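Local coordinates for putative exported protein (Bordetella pertussis Tohama I, PDB 2PFY), which binds pyroglutamic acid in the periplasm as an extracytoplasmic solute receptor of the DctP family, probably delivering it to a tripartite ATP-independent transporter, at residues A8-A13 with S118-Q123; L46-V51 with V163-V168; G54-V59 with D108-V113; S68-G71 with L76-I79; P169-F172 with V176-A179. All coordinates share one frame; numbering follows the deposited sequence.

Interactions 1 and 2 both touch the bound pyroglutamic acid, and their centres lie about 12 Å apart. They join directly: Glu9 OE1 makes a salt bridge of 2.7 Å with Arg48 NE, and Gln10 NE2 probably hydrogen-bonds to Thr165 OG1 at 3.0 Å. Interaction 5 adjoins interaction 2 through apolar packing, Val163 CG1 lying 3.8 Å from Ala171 CB, and the side chain of Ile177 is about 9 Å from the ligand. Ala69 CB of interaction 4 packs on Arg48 CG at 3.6 Å. Interaction 3 touches interaction 2, Gly54 CA lying 3.9 Å from Leu46 CD1, but its centre is about 22 Å from that of interaction 1, although both use strand 112-119.

Interaction 1 (A8-A13 with S118-Q123); sequences AEQPDA and SPWPPQ. With PCA (pyroglutamic acid), chain E.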
# COMPACT_ATOMS: atom_id res chain seq x y z
N ALA A 8 -0.37 -0.10 13.06
CA ALA A 8 -0.78 0.49 11.79
C ALA A 8 0.37 1.34 11.29
O ALA A 8 1.09 2.01 12.07
CB ALA A 8 -2.03 1.35 11.95
N GLU A 9 0.55 1.31 9.97
CA GLU A 9 1.72 1.89 9.31
C GLU A 9 1.78 3.44 9.30
O GLU A 9 2.82 4.06 9.52
CB GLU A 9 1.64 1.40 7.87
CG GLU A 9 2.89 0.96 7.29
CD GLU A 9 2.70 0.57 5.86
OE1 GLU A 9 3.14 -0.52 5.49
OE2 GLU A 9 2.14 1.37 5.10
N GLN A 10 0.63 4.05 9.05
CA GLN A 10 0.56 5.47 8.72
C GLN A 10 0.03 6.29 9.89
O GLN A 10 -0.60 5.74 10.82
CB GLN A 10 -0.35 5.59 7.49
CG GLN A 10 0.14 4.76 6.26
CD GLN A 10 1.53 5.19 5.81
OE1 GLN A 10 1.86 6.39 5.88
NE2 GLN A 10 2.35 4.24 5.36
N PRO A 11 0.27 7.61 9.87
CA PRO A 11 -0.21 8.48 10.94
C PRO A 11 -1.74 8.57 10.98
O PRO A 11 -2.41 8.13 10.06
CB PRO A 11 0.40 9.85 10.57
CG PRO A 11 0.59 9.79 9.13
CD PRO A 11 1.05 8.38 8.87
N ASP A 12 -2.27 9.10 12.08
CA ASP A 12 -3.70 9.25 12.29
C ASP A 12 -4.35 10.17 11.22
O ASP A 12 -5.55 10.04 10.95
CB ASP A 12 -3.92 9.76 13.73
CG ASP A 12 -3.68 8.66 14.78
OD1 ASP A 12 -3.67 7.48 14.43
OD2 ASP A 12 -3.48 8.99 15.97
N ALA A 13 -3.54 11.03 10.56
CA ALA A 13 -3.99 11.75 9.33
C ALA A 13 -4.58 10.83 8.24
O ALA A 13 -5.50 11.21 7.51
CB ALA A 13 -2.81 12.57 8.71
N SER A 118 -7.48 -2.88 1.87
CA SER A 118 -8.01 -1.61 1.37
C SER A 118 -6.94 -1.00 0.51
O SER A 118 -5.75 -1.25 0.74
CB SER A 118 -8.38 -0.64 2.51
OG SER A 118 -9.53 -1.10 3.19
N PRO A 119 -7.36 -0.25 -0.53
CA PRO A 119 -6.37 0.30 -1.44
C PRO A 119 -5.89 1.71 -1.02
O PRO A 119 -6.64 2.48 -0.42
CB PRO A 119 -7.16 0.38 -2.77
CG PRO A 119 -8.57 0.76 -2.31
CD PRO A 119 -8.75 0.00 -0.99
N TRP A 120 -4.64 1.99 -1.31
CA TRP A 120 -4.16 3.37 -1.44
C TRP A 120 -4.77 3.96 -2.73
O TRP A 120 -5.30 3.22 -3.58
CB TRP A 120 -2.63 3.34 -1.59
CG TRP A 120 -1.93 3.07 -0.32
CD1 TRP A 120 -1.50 1.84 0.17
CD2 TRP A 120 -1.55 4.04 0.64
NE1 TRP A 120 -0.86 2.01 1.37
CE2 TRP A 120 -0.87 3.36 1.68
CE3 TRP A 120 -1.70 5.44 0.73
CZ2 TRP A 120 -0.34 4.03 2.79
CZ3 TRP A 120 -1.19 6.11 1.84
CH2 TRP A 120 -0.51 5.40 2.86
N PRO A 121 -4.72 5.30 -2.88
CA PRO A 121 -5.06 5.89 -4.17
C PRO A 121 -3.94 5.60 -5.19
O PRO A 121 -2.88 5.07 -4.84
CB PRO A 121 -5.20 7.41 -3.85
CG PRO A 121 -5.29 7.49 -2.30
CD PRO A 121 -4.41 6.32 -1.87
N PRO A 122 -4.21 5.89 -6.48
CA PRO A 122 -3.21 5.67 -7.53
C PRO A 122 -1.91 6.44 -7.30
O PRO A 122 -1.94 7.53 -6.68
CB PRO A 122 -3.92 6.18 -8.79
CG PRO A 122 -5.40 6.02 -8.47
CD PRO A 122 -5.48 6.41 -7.01
N GLN A 123 -0.79 5.90 -7.78
CA GLN A 123 0.52 6.49 -7.45
C GLN A 123 0.92 7.52 -8.51
O GLN A 123 0.99 7.21 -9.69
CB GLN A 123 1.60 5.40 -7.38
CG GLN A 123 1.25 4.22 -6.43
CD GLN A 123 1.24 4.66 -4.97
OE1 GLN A 123 0.19 4.89 -4.36
NE2 GLN A 123 2.40 4.82 -4.42
N PCA E . 1.73 5.63 0.30
CA PCA E . 2.63 4.58 0.83
CB PCA E . 2.60 3.38 -0.09
CG PCA E . 1.71 3.75 -1.24
CD PCA E . 1.20 5.12 -0.91
OE PCA E . 0.37 5.72 -1.59
C PCA E . 4.05 5.11 0.94
O PCA E . 4.95 4.53 1.57
OXT PCA E . 4.31 6.16 0.38
O HOH W 1 0.07 0.45 3.67
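Trp120 meets Gln10 at the rim of its indole, just where strand 112-119 has given way to a proline-rich loop. CH2 of the ring lies 3.5 Å from Gln10 CG, and the amide of Gln10 stands at 80° to the indole, with its CD close to the ring plane. The benzo edge therefore rests against the bent aliphatic part of the glutamine, while the amide nitrogen, Gln10 NE2, donates to Glu9 OE2 over 2.9 Å and also to Thr165. That same carboxylate oxygen, Glu9 OE2, accepts a hydrogen bond from a water at 2.7 Å, and the water in turn accepts the indole N-H, 2.9 Å from Trp120 NE1. Tryptophan suits this place because its edge offers both carbon and one N-H, and its broad face remains for the ligand.

That face forms one wall of the pyroglutamate pocket in this two-lobed periplasmic binding protein fold of the DctP family. The lactam lies over the indole, PCA CD being 3.3 Å above its plane and displaced toward the rim. With chi1 at -75°, CG of Trp120 sits beside its own backbone N, which turns one face to the ligand and the benzo edge to Gln10. Behind the first shell, Glu9 OE1 is paired with Arg48, so one carboxylate braces both a ligand-binding arginine and the tryptophan's water.

Pro121 and Pro122 follow, stiff residues that limit how this loop can turn; Pro121 packs on Ala185 of helix 184-189. Gln123 then brings its side-chain amide to the lactam end of the ligand, the amide carbon Gln123 CD lying 3.6 Å from PCA OE.

Interaction 2 (L46-V51 with V163-V168); sequences LKRPEV and VQTPEV. With PCA (pyroglutamic acid), chain E.
Arg48 and Thr165 converge on one carboxylate oxygen of the bound pyroglutamic acid. Both terminal nitrogens of the guanidinium donate to it through moderately bent bonds: Arg48 NH1 lies 3.1 Å and Arg48 NH2 3.0 Å from PCA O. The carboxylate carbon meets the guanidinium edge in its plane, and the two N-H groups fork onto the single oxygen. The hydroxyl Thr165 OG1 donates to the same PCA O at 2.8 Å, giving that oxygen three bonds. Arginine supplies charge and two N-H groups at once; threonine adds a short donor, and its CG2 approaches the carboxylate 3.7 Å from PCA OXT.

The arginine reaches inward because CG is anti to the backbone N (chi1 175°) and the chain stays extended until it bends at chi3. Gln164 crosses this chain with its amide at 85° to the guanidinium, and its OE1 lies 3.4 Å from Arg48 CD. The other amide branch of Gln164 turns to the ring of Pro49, NE2 being 3.7 Å from Pro49 CG, so the glutamine spans two consecutive residues.

In the second shell, Glu9 forms a salt bridge with NE of Arg48 and the carbonyl of Tyr145 accepts from NH1. These bonds limit the rotation of the guanidinium and probably balance part of its charge. Thr165 OG1 is held in turn by Gln10 NE2. A backbone bond, Glu50 N to Lys47 O at 2.7 Å, closes the turn, and Glu50 OE1 binds back to Lys47 N at 2.9 Å. The 46-51 loop joins strand 35-40 to helix 51-57, and the 163-168 loop joins strand 159-162 to helix 168-173.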
# COMPACT_ATOMS: atom_id res chain seq x y z
N LEU A 46 6.05 -1.19 15.06
CA LEU A 46 6.75 -1.94 14.03
C LEU A 46 6.79 -1.12 12.75
O LEU A 46 5.78 -0.56 12.37
CB LEU A 46 5.99 -3.25 13.70
CG LEU A 46 6.00 -4.32 14.81
CD1 LEU A 46 4.88 -5.31 14.66
CD2 LEU A 46 7.33 -5.04 14.80
N LYS A 47 7.94 -1.11 12.07
CA LYS A 47 8.07 -0.46 10.76
C LYS A 47 7.58 -1.43 9.69
O LYS A 47 7.52 -2.65 9.91
CB LYS A 47 9.54 -0.10 10.53
CG LYS A 47 10.04 0.94 11.56
CD LYS A 47 11.49 1.27 11.37
CE LYS A 47 11.89 2.44 12.34
NZ LYS A 47 11.91 1.99 13.76
N ARG A 48 7.26 -0.89 8.52
CA ARG A 48 6.71 -1.68 7.43
C ARG A 48 7.40 -3.04 7.20
O ARG A 48 6.70 -4.03 7.10
CB ARG A 48 6.70 -0.86 6.13
CG ARG A 48 6.26 -1.62 4.89
CD ARG A 48 6.22 -0.68 3.66
NE ARG A 48 5.07 0.23 3.70
CZ ARG A 48 5.01 1.39 3.03
NH1 ARG A 48 6.04 1.76 2.27
NH2 ARG A 48 3.93 2.17 3.11
N PRO A 49 8.75 -3.07 7.05
CA PRO A 49 9.42 -4.35 6.83
C PRO A 49 9.36 -5.31 8.03
O PRO A 49 9.72 -6.47 7.86
CB PRO A 49 10.91 -3.95 6.60
CG PRO A 49 10.90 -2.51 6.39
CD PRO A 49 9.71 -1.94 7.08
N GLU A 50 8.97 -4.81 9.21
CA GLU A 50 8.90 -5.63 10.46
C GLU A 50 7.52 -6.19 10.79
O GLU A 50 7.39 -7.04 11.70
CB GLU A 50 9.35 -4.80 11.69
CG GLU A 50 10.77 -4.20 11.58
CD GLU A 50 11.07 -3.16 12.65
OE1 GLU A 50 10.15 -2.53 13.20
OE2 GLU A 50 12.26 -2.95 12.92
N VAL A 51 6.49 -5.65 10.14
CA VAL A 51 5.12 -6.01 10.51
C VAL A 51 4.85 -7.51 10.41
O VAL A 51 4.34 -8.09 11.35
CB VAL A 51 4.08 -5.22 9.70
CG1 VAL A 51 2.61 -5.75 10.03
CG2 VAL A 51 4.19 -3.70 10.06
N VAL A 163 13.01 4.61 1.56
CA VAL A 163 12.67 5.47 2.69
C VAL A 163 11.25 5.12 3.10
O VAL A 163 10.34 5.14 2.27
CB VAL A 163 12.77 7.00 2.34
CG1 VAL A 163 12.41 7.85 3.56
CG2 VAL A 163 14.19 7.38 1.87
N GLN A 164 11.06 4.79 4.38
CA GLN A 164 9.74 4.39 4.83
C GLN A 164 8.94 5.68 5.01
O GLN A 164 9.53 6.76 5.19
CB GLN A 164 9.82 3.57 6.13
CG GLN A 164 10.56 2.18 6.00
CD GLN A 164 10.01 1.32 4.89
OE1 GLN A 164 8.81 1.36 4.57
NE2 GLN A 164 10.89 0.52 4.27
N THR A 165 7.61 5.56 5.03
CA THR A 165 6.75 6.75 4.94
C THR A 165 7.00 7.87 5.98
O THR A 165 7.03 9.06 5.62
CB THR A 165 5.24 6.38 4.84
OG1 THR A 165 5.08 5.03 4.32
CG2 THR A 165 4.50 7.39 3.89
N PRO A 166 7.12 7.53 7.29
CA PRO A 166 7.36 8.54 8.31
C PRO A 166 8.65 9.32 8.17
O PRO A 166 8.78 10.37 8.76
CB PRO A 166 7.43 7.69 9.61
CG PRO A 166 6.57 6.47 9.29
CD PRO A 166 6.98 6.18 7.89
N GLU A 167 9.62 8.79 7.44
CA GLU A 167 10.94 9.42 7.30
C GLU A 167 11.05 10.28 6.02
O GLU A 167 12.11 10.86 5.76
CB GLU A 167 12.01 8.33 7.25
CG GLU A 167 12.37 7.72 8.63
CD GLU A 167 11.28 6.88 9.19
OE1 GLU A 167 10.76 6.01 8.46
OE2 GLU A 167 10.95 7.07 10.38
N VAL A 168 9.98 10.33 5.23
CA VAL A 168 10.02 11.02 3.92
C VAL A 168 10.39 12.51 4.07
O VAL A 168 11.31 12.96 3.39
CB VAL A 168 8.74 10.81 3.10
CG1 VAL A 168 8.60 11.85 1.92
CG2 VAL A 168 8.66 9.39 2.60
N PCA E . 1.73 5.63 0.30
CA PCA E . 2.63 4.58 0.83
CB PCA E . 2.60 3.38 -0.09
CG PCA E . 1.71 3.75 -1.24
CD PCA E . 1.20 5.12 -0.91
OE PCA E . 0.37 5.72 -1.59
C PCA E . 4.05 5.11 0.94
O PCA E . 4.95 4.53 1.57
OXT PCA E . 4.31 6.16 0.38

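Interaction 3 (G54-V59 with D108-V113); sequences GVQQGV and DKQGIV
The amides of Gln56 and Gln110 meet with their planes 82° apart, nearly perpendicular, so they do not stack: NE2 of Gln56 points into the space between the backbone and side-chain oxygens of Gln110. Its main bond is to Gln110 O, 2.9 Å away with an N-H...O angle of 149°. The donor lies in the carbonyl plane of Gln110, on a lone pair, while the acceptor oxygen lies 21° out of the Gln56 amide plane. A weak second bond goes to Gln110 OE1 at 3.0 Å, an oxygen that also accepts from Lys52. Glutamine fits position 56 because its extended chain spans the gap and ends in an N-H donor.

Along the stem of that chain, Gln56 CG rests against Ile112 CD1 at 3.7 Å, the isoleucine crossing it at about a right angle. Both segments contain Schellman motifs with a positive phi that glycine adopts easily: Gly58 follows helix 51-57, and Gly111 ends helix 89-108. The contact therefore ties the C-terminal end of helix 51-57 to the turn through which helix 89-108 passes into strand 112-119, an outermost strand of the five-stranded sheet.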
# COMPACT_ATOMS: atom_id res chain seq x y z
N GLY A 54 6.57 -9.43 13.07
CA GLY A 54 6.01 -9.07 14.37
C GLY A 54 4.66 -9.72 14.64
O GLY A 54 4.36 -10.15 15.78
N VAL A 55 3.83 -9.82 13.60
CA VAL A 55 2.54 -10.51 13.75
C VAL A 55 2.78 -12.01 13.97
O VAL A 55 2.18 -12.61 14.87
CB VAL A 55 1.62 -10.26 12.54
CG1 VAL A 55 0.34 -11.19 12.58
CG2 VAL A 55 1.21 -8.71 12.41
N GLN A 56 3.63 -12.63 13.15
CA GLN A 56 3.97 -14.08 13.31
C GLN A 56 4.51 -14.43 14.70
O GLN A 56 4.13 -15.47 15.29
CB GLN A 56 5.07 -14.47 12.32
CG GLN A 56 4.60 -14.95 11.02
CD GLN A 56 5.73 -15.52 10.17
OE1 GLN A 56 6.90 -15.15 10.32
NE2 GLN A 56 5.39 -16.41 9.25
N GLN A 57 5.39 -13.55 15.21
CA GLN A 57 6.04 -13.76 16.51
C GLN A 57 5.25 -13.28 17.74
O GLN A 57 5.71 -13.48 18.87
CB GLN A 57 7.43 -13.12 16.51
CG GLN A 57 8.40 -13.73 15.49
CD GLN A 57 9.81 -13.18 15.69
OE1 GLN A 57 10.07 -12.02 15.43
NE2 GLN A 57 10.71 -14.01 16.21
N GLY A 58 4.10 -12.64 17.53
CA GLY A 58 3.29 -12.17 18.64
C GLY A 58 3.78 -10.89 19.32
O GLY A 58 3.47 -10.63 20.47
N VAL A 59 4.55 -10.08 18.61
CA VAL A 59 4.84 -8.75 19.11
C VAL A 59 3.50 -8.05 19.18
O VAL A 59 3.20 -7.34 20.14
CB VAL A 59 5.78 -8.02 18.12
CG1 VAL A 59 5.89 -6.57 18.44
CG2 VAL A 59 7.16 -8.71 18.15
N ASP A 108 -1.85 -18.19 5.33
CA ASP A 108 -2.29 -19.25 6.24
C ASP A 108 -1.15 -20.26 6.49
O ASP A 108 -0.92 -20.69 7.63
CB ASP A 108 -3.55 -19.93 5.69
CG ASP A 108 -4.00 -21.11 6.52
OD1 ASP A 108 -4.60 -20.89 7.58
OD2 ASP A 108 -3.77 -22.26 6.10
N LYS A 109 -0.41 -20.61 5.44
CA LYS A 109 0.74 -21.51 5.54
C LYS A 109 1.83 -20.93 6.45
O LYS A 109 2.69 -21.65 6.94
CB LYS A 109 1.31 -21.83 4.15
CG LYS A 109 0.47 -22.81 3.34
CD LYS A 109 0.67 -22.61 1.83
CE LYS A 109 -0.64 -22.87 1.03
NZ LYS A 109 -0.83 -21.96 -0.19
N GLN A 110 1.77 -19.62 6.69
CA GLN A 110 2.75 -18.97 7.53
C GLN A 110 2.24 -18.66 8.94
O GLN A 110 2.91 -17.93 9.69
CB GLN A 110 3.23 -17.66 6.88
CG GLN A 110 4.01 -17.85 5.62
CD GLN A 110 5.15 -16.88 5.54
OE1 GLN A 110 6.08 -16.90 6.36
NE2 GLN A 110 5.09 -16.01 4.54
N GLY A 111 1.07 -19.18 9.30
CA GLY A 111 0.51 -18.89 10.62
C GLY A 111 -0.10 -17.48 10.71
O GLY A 111 -0.15 -16.88 11.79
N ILE A 112 -0.57 -16.97 9.56
CA ILE A 112 -1.21 -15.64 9.49
C ILE A 112 -2.60 -15.66 8.85
O ILE A 112 -2.79 -16.32 7.84
CB ILE A 112 -0.32 -14.67 8.68
CG1 ILE A 112 1.02 -14.47 9.38
CG2 ILE A 112 -1.05 -13.32 8.43
CD1 ILE A 112 2.09 -13.85 8.48
N VAL A 113 -3.55 -14.90 9.40
CA VAL A 113 -4.89 -14.78 8.85
C VAL A 113 -5.04 -13.40 8.17
O VAL A 113 -4.78 -12.37 8.80
CB VAL A 113 -5.98 -14.89 9.98
CG1 VAL A 113 -7.37 -14.66 9.45
CG2 VAL A 113 -5.89 -16.24 10.69

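Interaction 4 (S68-G71 with L76-I79); sequences SALG and LFEI
Leu70 lies over the ring of Phe77 where two short 3-10 turns, both in the connection from strand 62-66 to helix 89-108, fold against each other. This is the tight, apolar side. Leu70 CD2 sits 4.1 Å from the centroid of the Phe77 ring and 28° off its normal, a CH-pi contact over the face, and CB of the leucine adds a second touch, 3.7 Å from Phe77 CG. With chi1 of -74°, the phenylalanine ring swings beside its own backbone N and comes under the leucine. A branched aliphatic chain against a flat ring suits a buried position, and Leu107 of helix 89-108 touches both residues. Between Ser68 and Leu70, Ala69 packs on Arg48, a ligand-binding residue.

Close backbone contact continues at Ser68, whose CA approaches Phe77 O at 3.0 Å in a CA-H...O contact.

The other side is polar, and a water rather than direct bonding links the turns. Glu78 takes the cramped position between its own N and carbonyl carbon, chi1 67°, then extends past Gly71, which, with no side chain, lets the carboxylate lie against its CA, Glu78 OE1 coming 3.4 Å from Gly71 CA. Glu78 OE2 forms a salt bridge with Lys287, which probably balances the charge of this buried carboxylate. Bridging the two turns, a single water uses one proton on Glu78 OE1 at 2.6 Å and its other on the carbonyl oxygen Ser68 O at 2.9 Å.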
# COMPACT_ATOMS: atom_id res chain seq x y z
N SER A 68 2.51 -5.25 -0.74
CA SER A 68 3.75 -5.42 -1.49
C SER A 68 5.02 -5.34 -0.63
O SER A 68 6.12 -5.58 -1.14
CB SER A 68 3.80 -4.42 -2.66
OG SER A 68 3.67 -3.10 -2.16
N ALA A 69 4.90 -5.05 0.67
CA ALA A 69 6.03 -5.20 1.59
C ALA A 69 6.47 -6.68 1.71
O ALA A 69 7.60 -6.96 2.13
CB ALA A 69 5.72 -4.63 2.98
N LEU A 70 5.59 -7.60 1.35
CA LEU A 70 5.91 -9.04 1.34
C LEU A 70 6.44 -9.56 -0.00
O LEU A 70 6.72 -10.76 -0.13
CB LEU A 70 4.72 -9.87 1.83
CG LEU A 70 4.41 -9.86 3.36
CD1 LEU A 70 4.12 -8.47 3.92
CD2 LEU A 70 3.23 -10.78 3.63
N GLY A 71 6.61 -8.65 -0.97
CA GLY A 71 6.94 -8.98 -2.36
C GLY A 71 8.28 -9.68 -2.59
O GLY A 71 8.37 -10.61 -3.38
N LEU A 76 3.60 -13.01 -5.48
CA LEU A 76 2.17 -12.76 -5.60
C LEU A 76 1.77 -11.50 -4.80
O LEU A 76 0.70 -10.93 -5.05
CB LEU A 76 1.35 -13.96 -5.11
CG LEU A 76 1.62 -15.32 -5.79
CD1 LEU A 76 0.77 -16.47 -5.18
CD2 LEU A 76 1.42 -15.24 -7.30
N PHE A 77 2.60 -11.12 -3.83
CA PHE A 77 2.27 -9.99 -2.92
C PHE A 77 2.60 -8.61 -3.54
O PHE A 77 2.28 -7.55 -2.96
CB PHE A 77 2.94 -10.17 -1.55
CG PHE A 77 2.30 -11.25 -0.68
CD1 PHE A 77 1.37 -10.91 0.29
CD2 PHE A 77 2.61 -12.61 -0.85
CE1 PHE A 77 0.76 -11.89 1.09
CE2 PHE A 77 1.99 -13.60 -0.06
CZ PHE A 77 1.07 -13.23 0.92
N GLU A 78 3.23 -8.60 -4.72
CA GLU A 78 3.53 -7.32 -5.39
C GLU A 78 2.94 -7.16 -6.79
O GLU A 78 3.34 -6.25 -7.54
CB GLU A 78 5.05 -7.05 -5.40
CG GLU A 78 5.81 -8.04 -6.28
CD GLU A 78 7.31 -7.86 -6.24
OE1 GLU A 78 7.87 -7.39 -5.22
OE2 GLU A 78 7.94 -8.22 -7.26
N ILE A 79 1.98 -8.00 -7.16
CA ILE A 79 1.31 -7.81 -8.44
C ILE A 79 0.57 -6.46 -8.52
O ILE A 79 0.37 -5.93 -9.60
CB ILE A 79 0.37 -9.03 -8.85
CG1 ILE A 79 -0.04 -8.98 -10.32
CG2 ILE A 79 -0.89 -9.11 -8.00
CD1 ILE A 79 1.09 -9.02 -11.34
O HOH W 2 7.37 -5.32 -3.72

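Interaction 5 (P169-F172 with V176-A179); sequences PQAF and VIDA
Apolar packing between Phe172 and Ile177 dominates. The isoleucine stands across the aromatic ring at about a right angle, its CG1 3.9 Å from the ring centroid and 16° off the normal, in a CH-pi contact over one face. Farther along the branch, Ile177 CD1 comes close to Phe172 CE1, 3.3 Å, above the plane near the rim. The chi1 of 58° places CG1 between the backbone N and carbonyl carbon of Ile177, and from there the branch also reaches Ala171, whose CB is 3.7 Å from Ile177 CG1. Alanine's short side chain leaves room for this approach. The ring also touches backbone, Phe172 CE2 lying 3.4 Å from Asp178 C, and Tyr195 stacks with Phe172.

The contact joins the end of helix 168-173 to the loop that leads into strand 180-182, a strand at the edge of the four-stranded sheet.

Backbone hydrogen bonds fasten the turn. Ala171 O accepts twice: from Ile177 N at 3.3 Å, with the donor 62° above the carbonyl plane, and weakly from Val176 N at 2.8 Å. Both donors meet a carbonyl near the helix end, where the regular bonding pattern is running out.

A water adds a further polar link, hydrogen-bonding to the carbonyl oxygen of Phe172 and lying 2.8 Å from Ile177 O.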
# COMPACT_ATOMS: atom_id res chain seq x y z
N PRO A 169 9.67 13.27 4.94
CA PRO A 169 10.06 14.70 5.08
C PRO A 169 11.54 14.90 5.48
O PRO A 169 12.22 15.73 4.89
CB PRO A 169 9.10 15.25 6.15
CG PRO A 169 7.86 14.28 6.07
CD PRO A 169 8.53 12.92 5.81
N GLN A 170 12.01 14.15 6.46
CA GLN A 170 13.44 14.15 6.83
C GLN A 170 14.35 13.91 5.65
O GLN A 170 15.35 14.64 5.45
CB GLN A 170 13.72 13.01 7.82
CG GLN A 170 13.52 13.36 9.26
CD GLN A 170 14.72 14.06 9.83
OE1 GLN A 170 15.83 13.95 9.31
NE2 GLN A 170 14.50 14.80 10.91
N ALA A 171 14.03 12.86 4.89
CA ALA A 171 14.85 12.42 3.77
C ALA A 171 14.97 13.52 2.69
O ALA A 171 16.06 13.74 2.16
CB ALA A 171 14.34 11.10 3.17
N PHE A 172 13.87 14.21 2.39
CA PHE A 172 13.93 15.40 1.52
C PHE A 172 14.74 16.55 2.08
O PHE A 172 15.44 17.23 1.33
CB PHE A 172 12.54 15.92 1.18
CG PHE A 172 11.94 15.25 -0.01
CD1 PHE A 172 11.07 14.17 0.15
CD2 PHE A 172 12.26 15.67 -1.30
CE1 PHE A 172 10.51 13.53 -0.97
CE2 PHE A 172 11.73 15.04 -2.41
CZ PHE A 172 10.85 13.98 -2.25
N VAL A 176 18.57 13.30 1.02
CA VAL A 176 18.71 11.89 0.77
C VAL A 176 17.89 11.52 -0.43
O VAL A 176 18.27 10.64 -1.19
CB VAL A 176 18.33 11.02 2.03
CG1 VAL A 176 18.08 9.54 1.65
CG2 VAL A 176 19.44 11.13 3.10
N ILE A 177 16.76 12.19 -0.62
CA ILE A 177 15.94 11.94 -1.80
C ILE A 177 15.54 13.27 -2.42
O ILE A 177 15.43 14.28 -1.73
CB ILE A 177 14.70 11.04 -1.50
CG1 ILE A 177 13.81 11.67 -0.42
CG2 ILE A 177 15.14 9.57 -1.18
CD1 ILE A 177 12.43 10.96 -0.18
N ASP A 178 15.28 13.27 -3.73
CA ASP A 178 14.91 14.50 -4.42
C ASP A 178 13.58 14.38 -5.17
O ASP A 178 13.07 15.39 -5.65
CB ASP A 178 16.00 14.90 -5.41
CG ASP A 178 17.29 15.35 -4.74
OD1 ASP A 178 17.30 16.37 -4.03
OD2 ASP A 178 18.31 14.67 -4.94
N ALA A 179 13.05 13.16 -5.28
CA ALA A 179 11.80 12.87 -6.00
C ALA A 179 11.15 11.59 -5.43
O ALA A 179 11.82 10.75 -4.82
CB ALA A 179 12.05 12.69 -7.52
O HOH W 3 15.97 17.02 -1.26